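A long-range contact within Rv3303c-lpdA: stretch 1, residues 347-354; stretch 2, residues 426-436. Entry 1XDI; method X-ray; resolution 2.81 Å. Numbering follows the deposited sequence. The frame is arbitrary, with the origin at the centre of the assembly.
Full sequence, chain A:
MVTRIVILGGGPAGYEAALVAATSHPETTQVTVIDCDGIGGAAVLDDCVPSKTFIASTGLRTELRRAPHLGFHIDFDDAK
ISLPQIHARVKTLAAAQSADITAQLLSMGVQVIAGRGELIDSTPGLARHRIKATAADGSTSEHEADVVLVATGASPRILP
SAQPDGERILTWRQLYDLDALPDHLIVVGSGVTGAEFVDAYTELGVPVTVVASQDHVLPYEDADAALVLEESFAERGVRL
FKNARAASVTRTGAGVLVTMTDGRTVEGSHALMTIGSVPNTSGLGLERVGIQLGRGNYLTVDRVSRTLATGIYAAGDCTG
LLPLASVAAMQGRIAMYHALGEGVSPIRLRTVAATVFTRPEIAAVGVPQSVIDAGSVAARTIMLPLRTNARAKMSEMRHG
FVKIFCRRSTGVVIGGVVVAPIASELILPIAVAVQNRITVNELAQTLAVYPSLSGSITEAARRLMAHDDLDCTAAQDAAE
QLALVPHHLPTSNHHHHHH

Stretch 1, residues 347-354: IRLRTVAA
Stretch 2 426-436: LILPIAVAVQN

Residues 426-435 are helical, continuing a helix that begins earlier in the chain, and lie against residues 347-354, a turn leading into a strand that has formed by Ala354. Together the two segments bury 322 Å², and the register is set by Thr351 and Gln435, whose CA atoms are 5.6 Å apart. The sequences run in opposite senses along the interface, with Ile427 meeting Ala353 and Gln435 meeting Thr351 and Arg348.

Ile427 (phi/psi -69/-31; chi1 t, chi2 p) points toward the partner segment and places CG2 4.0 Å from Ala353 CB, an apolar contact. The helix is kinked here, since the nitrogens of Leu428 and Pro429 lack bonds to the preceding turn; proline has no amide hydrogen to give. Regular hydrogen bonding resumes at Ala431, whose N lies 3.1 Å from Ile427 O. One turn after Ile427, Ala431 (-51/-51) presents its methyl to the same alanine, with Ala431 CB 4.4 Å from Ala353 CB.

Val434 (-63/-59; chi1 t) also points toward the partner, and its CG1 sits 3.8 Å from Arg350 O. Gln435 (-55/-20) starts sideways, but chi1 t, chi2 96° and chi3 2° bring its amide back, leaving OE1 3.2 Å from Thr351 CB. The polar link comes from Arg348 (-109/120; chi1 -77°, chi2 136°, chi3 79°, chi4 -146°), which reaches the last turn of the segment: NH1 donates a weak hydrogen bond to Gln435 O at 3.5 Å and 160°. Arg348 NH1 is nearer to Gln435 OE1, at 3.3 Å, but the angle is too poor for a bond.

The turn is braced internally. Thr351 (-114/-19; chi1 p) donates from OG1 to Arg348 O at 2.7 Å, and Thr351 N bonds the same Arg348 O at 3.1 Å. Asn436 (chi1 m) points away.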

ATOM      1  N   ILE A 347      10.132 -16.170  -5.081  1.00 14.03           N
ATOM      2  CA  ILE A 347       8.779 -16.702  -5.343  1.00 14.58           C
ATOM      3  C   ILE A 347       8.233 -17.214  -3.977  1.00 14.73           C
ATOM      4  O   ILE A 347       8.967 -17.827  -3.208  1.00 14.54           O
ATOM      5  CB  ILE A 347       8.743 -17.934  -6.351  1.00 15.09           C
ATOM      6  CG1 ILE A 347       9.709 -17.777  -7.514  1.00 18.20           C
ATOM      7  CG2 ILE A 347       7.445 -18.013  -7.043  1.00 12.07           C
ATOM      8  CD1 ILE A 347      11.256 -18.035  -7.133  1.00 23.19           C
ATOM      9  N   ARG A 348       6.964 -16.940  -3.677  1.00 14.23           N
ATOM     10  CA  ARG A 348       6.314 -17.410  -2.451  1.00 13.97           C
ATOM     11  C   ARG A 348       5.329 -18.473  -2.942  1.00 13.47           C
ATOM     12  O   ARG A 348       4.439 -18.159  -3.713  1.00 12.62           O
ATOM     13  CB  ARG A 348       5.504 -16.283  -1.776  1.00 14.89           C
ATOM     14  CG  ARG A 348       6.306 -15.223  -0.978  1.00 15.44           C
ATOM     15  CD  ARG A 348       5.826 -13.797  -1.246  1.00 14.00           C
ATOM     16  NE  ARG A 348       4.621 -13.363  -0.542  1.00 13.41           N
ATOM     17  CZ  ARG A 348       3.717 -12.525  -1.074  1.00 16.78           C
ATOM     18  NH1 ARG A 348       3.869 -12.055  -2.310  1.00 17.43           N
ATOM     19  NH2 ARG A 348       2.663 -12.103  -0.373  1.00 18.36           N
ATOM     20  N   LEU A 349       5.456 -19.715  -2.502  1.00 13.40           N
ATOM     21  CA  LEU A 349       4.519 -20.724  -2.966  1.00 13.50           C
ATOM     22  C   LEU A 349       3.030 -20.386  -2.750  1.00 14.34           C
ATOM     23  O   LEU A 349       2.188 -20.757  -3.553  1.00 14.39           O
ATOM     24  CB  LEU A 349       4.798 -22.076  -2.307  1.00 14.01           C
ATOM     25  CG  LEU A 349       6.069 -22.879  -2.563  1.00 14.99           C
ATOM     26  CD1 LEU A 349       6.178 -23.219  -4.043  1.00 13.72           C
ATOM     27  CD2 LEU A 349       7.310 -22.038  -2.013  1.00 19.16           C
ATOM     28  N   ARG A 350       2.680 -19.690  -1.687  1.00 15.07           N
ATOM     29  CA  ARG A 350       1.288 -19.444  -1.490  1.00 17.43           C
ATOM     30  C   ARG A 350       0.723 -18.271  -2.271  1.00 17.87           C
ATOM     31  O   ARG A 350      -0.347 -17.733  -1.946  1.00 18.87           O
ATOM     32  CB  ARG A 350       0.999 -19.367   0.006  1.00 22.04           C
ATOM     33  CG  ARG A 350       0.994 -20.776   0.677  1.00 30.09           C
ATOM     34  CD  ARG A 350      -0.002 -21.650  -0.103  1.00 37.19           C
ATOM     35  NE  ARG A 350      -0.117 -23.059   0.291  1.00 42.89           N
ATOM     36  CZ  ARG A 350      -0.467 -24.030  -0.572  1.00 46.81           C
ATOM     37  NH1 ARG A 350      -0.713 -23.727  -1.857  1.00 47.39           N
ATOM     38  NH2 ARG A 350      -0.596 -25.298  -0.162  1.00 48.47           N
ATOM     39  N   THR A 351       1.423 -17.867  -3.324  1.00 16.88           N
ATOM     40  CA  THR A 351       0.907 -16.798  -4.173  1.00 14.43           C
ATOM     41  C   THR A 351       0.610 -17.418  -5.542  1.00 12.72           C
ATOM     42  O   THR A 351      -0.142 -16.873  -6.330  1.00 12.97           O
ATOM     43  CB  THR A 351       1.899 -15.620  -4.309  1.00 14.70           C
ATOM     44  OG1 THR A 351       3.144 -16.103  -4.820  1.00 17.43           O
ATOM     45  CG2 THR A 351       2.101 -14.915  -2.972  1.00 10.77           C
ATOM     46  N   VAL A 352       1.208 -18.571  -5.818  1.00 10.83           N
ATOM     47  CA  VAL A 352       0.956 -19.296  -7.059  1.00  9.50           C
ATOM     48  C   VAL A 352      -0.534 -19.531  -7.190  1.00 10.75           C
ATOM     49  O   VAL A 352      -1.170 -19.945  -6.209  1.00 13.76           O
ATOM     50  CB  VAL A 352       1.591 -20.690  -7.034  1.00  7.15           C
ATOM     51  CG1 VAL A 352       1.204 -21.494  -8.261  1.00  5.04           C
ATOM     52  CG2 VAL A 352       3.023 -20.564  -6.950  1.00  4.71           C
ATOM     53  N   ALA A 353      -1.092 -19.283  -8.376  1.00 11.38           N
ATOM     54  CA  ALA A 353      -2.530 -19.470  -8.654  1.00 10.86           C
ATOM     55  C   ALA A 353      -2.531 -20.709  -9.507  1.00 11.12           C
ATOM     56  O   ALA A 353      -1.735 -20.795 -10.425  1.00 12.61           O
ATOM     57  CB  ALA A 353      -3.082 -18.317  -9.453  1.00  7.69           C
ATOM     58  N   ALA A 354      -3.385 -21.686  -9.222  1.00  9.62           N
ATOM     59  CA  ALA A 354      -3.351 -22.885 -10.040  1.00  7.41           C
ATOM     60  C   ALA A 354      -4.766 -23.412 -10.369  1.00  8.05           C
ATOM     61  O   ALA A 354      -5.663 -23.428  -9.494  1.00 10.40           O
ATOM     62  CB  ALA A 354      -2.535 -23.923  -9.318  1.00  4.78           C
ATOM     63  N   LEU A 426     -10.679 -15.682 -13.695  1.00  7.87           N
ATOM     64  CA  LEU A 426     -11.154 -14.993 -12.490  1.00  7.27           C
ATOM     65  C   LEU A 426     -10.252 -15.162 -11.267  1.00  8.75           C
ATOM     66  O   LEU A 426     -10.389 -14.406 -10.296  1.00 11.29           O
ATOM     67  CB  LEU A 426     -12.504 -15.506 -12.050  1.00  5.61           C
ATOM     68  CG  LEU A 426     -13.550 -15.794 -13.080  1.00  5.93           C
ATOM     69  CD1 LEU A 426     -14.562 -16.745 -12.516  1.00  4.14           C
ATOM     70  CD2 LEU A 426     -14.183 -14.499 -13.460  1.00  7.30           C
ATOM     71  N   ILE A 427      -9.368 -16.156 -11.251  1.00  7.47           N
ATOM     72  CA  ILE A 427      -8.533 -16.331 -10.075  1.00  4.47           C
ATOM     73  C   ILE A 427      -7.558 -15.171  -9.972  1.00  4.47           C
ATOM     74  O   ILE A 427      -7.211 -14.748  -8.855  1.00  4.30           O
ATOM     75  CB  ILE A 427      -7.748 -17.686 -10.125  1.00  3.61           C
ATOM     76  CG1 ILE A 427      -7.177 -18.041  -8.753  1.00  1.99           C
ATOM     77  CG2 ILE A 427      -6.624 -17.591 -11.073  1.00  1.00           C
ATOM     78  CD1 ILE A 427      -8.218 -18.321  -7.707  1.00  1.00           C
ATOM     79  N   LEU A 428      -7.165 -14.620 -11.131  1.00  3.68           N
ATOM     80  CA  LEU A 428      -6.172 -13.536 -11.183  1.00  3.54           C
ATOM     81  C   LEU A 428      -6.372 -12.415 -10.178  1.00  4.48           C
ATOM     82  O   LEU A 428      -5.485 -12.142  -9.368  1.00  5.08           O
ATOM     83  CB  LEU A 428      -6.035 -12.945 -12.600  1.00  3.21           C
ATOM     84  CG  LEU A 428      -4.904 -11.893 -12.653  1.00  1.24           C
ATOM     85  CD1 LEU A 428      -3.637 -12.482 -12.062  1.00  1.00           C
ATOM     86  CD2 LEU A 428      -4.667 -11.421 -14.050  1.00  1.00           C
ATOM     87  N   PRO A 429      -7.528 -11.743 -10.213  1.00  4.27           N
ATOM     88  CA  PRO A 429      -7.766 -10.665  -9.254  1.00  3.85           C
ATOM     89  C   PRO A 429      -7.411 -11.126  -7.842  1.00  4.18           C
ATOM     90  O   PRO A 429      -6.697 -10.438  -7.123  1.00  5.19           O
ATOM     91  CB  PRO A 429      -9.236 -10.413  -9.390  1.00  5.40           C
ATOM     92  CG  PRO A 429      -9.489 -10.778 -10.839  1.00  6.33           C
ATOM     93  CD  PRO A 429      -8.700 -11.992 -11.057  1.00  2.58           C
ATOM     94  N   ILE A 430      -7.881 -12.303  -7.438  1.00  4.14           N
ATOM     95  CA  ILE A 430      -7.563 -12.793  -6.086  1.00  2.69           C
ATOM     96  C   ILE A 430      -6.004 -12.882  -5.878  1.00  2.85           C
ATOM     97  O   ILE A 430      -5.457 -12.331  -4.897  1.00  1.00           O
ATOM     98  CB  ILE A 430      -8.321 -14.138  -5.829  1.00  1.00           C
ATOM     99  CG1 ILE A 430      -9.818 -13.886  -5.994  1.00  1.00           C
ATOM    100  CG2 ILE A 430      -8.013 -14.687  -4.424  1.00  1.00           C
ATOM    101  CD1 ILE A 430     -10.668 -15.101  -6.231  1.00  1.00           C
ATOM    102  N   ALA A 431      -5.294 -13.545  -6.804  1.00  2.48           N
ATOM    103  CA  ALA A 431      -3.844 -13.626  -6.701  1.00  1.97           C
ATOM    104  C   ALA A 431      -3.290 -12.223  -6.494  1.00  3.29           C
ATOM    105  O   ALA A 431      -2.536 -12.000  -5.569  1.00  3.48           O
ATOM    106  CB  ALA A 431      -3.273 -14.222  -7.933  1.00  1.00           C
ATOM    107  N   VAL A 432      -3.676 -11.261  -7.337  1.00  5.20           N
ATOM    108  CA  VAL A 432      -3.188  -9.889  -7.155  1.00  5.64           C
ATOM    109  C   VAL A 432      -3.386  -9.514  -5.693  1.00  6.50           C
ATOM    110  O   VAL A 432      -2.439  -9.079  -5.034  1.00  8.16           O
ATOM    111  CB  VAL A 432      -3.914  -8.867  -8.060  1.00  3.56           C
ATOM    112  CG1 VAL A 432      -3.444  -7.436  -7.765  1.00  3.28           C
ATOM    113  CG2 VAL A 432      -3.557  -9.147  -9.451  1.00  4.34           C
ATOM    114  N   ALA A 433      -4.600  -9.693  -5.184  1.00  6.27           N
ATOM    115  CA  ALA A 433      -4.870  -9.390  -3.779  1.00  5.63           C
ATOM    116  C   ALA A 433      -3.897 -10.179  -2.837  1.00  5.35           C
ATOM    117  O   ALA A 433      -3.274  -9.608  -1.920  1.00  5.34           O
ATOM    118  CB  ALA A 433      -6.326  -9.728  -3.448  1.00  3.39           C
ATOM    119  N   VAL A 434      -3.739 -11.466  -3.061  1.00  3.55           N
ATOM    120  CA  VAL A 434      -2.874 -12.192  -2.181  1.00  4.58           C
ATOM    121  C   VAL A 434      -1.442 -11.683  -2.281  1.00  8.44           C
ATOM    122  O   VAL A 434      -0.844 -11.234  -1.297  1.00  8.90           O
ATOM    123  CB  VAL A 434      -2.947 -13.634  -2.495  1.00  2.29           C
ATOM    124  CG1 VAL A 434      -2.163 -14.367  -1.568  1.00  1.64           C
ATOM    125  CG2 VAL A 434      -4.344 -14.086  -2.411  1.00  1.00           C
ATOM    126  N   GLN A 435      -0.873 -11.749  -3.478  1.00 11.81           N
ATOM    127  CA  GLN A 435       0.489 -11.258  -3.723  1.00 13.96           C
ATOM    128  C   GLN A 435       0.683  -9.782  -3.298  1.00 15.63           C
ATOM    129  O   GLN A 435       1.820  -9.357  -3.070  1.00 17.90           O
ATOM    130  CB  GLN A 435       0.850 -11.394  -5.218  1.00 13.00           C
ATOM    131  CG  GLN A 435       2.162 -10.734  -5.661  1.00 13.28           C
ATOM    132  CD  GLN A 435       3.356 -11.706  -5.711  1.00 13.24           C
ATOM    133  OE1 GLN A 435       3.202 -12.895  -5.458  1.00 14.30           O
ATOM    134  NE2 GLN A 435       4.547 -11.193  -6.048  1.00 12.14           N
ATOM    135  N   ASN A 436      -0.380  -8.989  -3.159  1.00 15.84           N
ATOM    136  CA  ASN A 436      -0.132  -7.589  -2.805  1.00 17.57           C
ATOM    137  C   ASN A 436      -0.775  -7.076  -1.515  1.00 18.37           C
ATOM    138  O   ASN A 436      -0.851  -5.840  -1.243  1.00 15.90           O
ATOM    139  CB  ASN A 436      -0.484  -6.687  -4.005  1.00 19.37           C
ATOM    140  CG  ASN A 436       0.447  -6.934  -5.210  1.00 20.19           C
ATOM    141  OD1 ASN A 436       1.685  -6.827  -5.099  1.00 19.85           O
ATOM    142  ND2 ASN A 436      -0.141  -7.288  -6.351  1.00 19.74           N
TER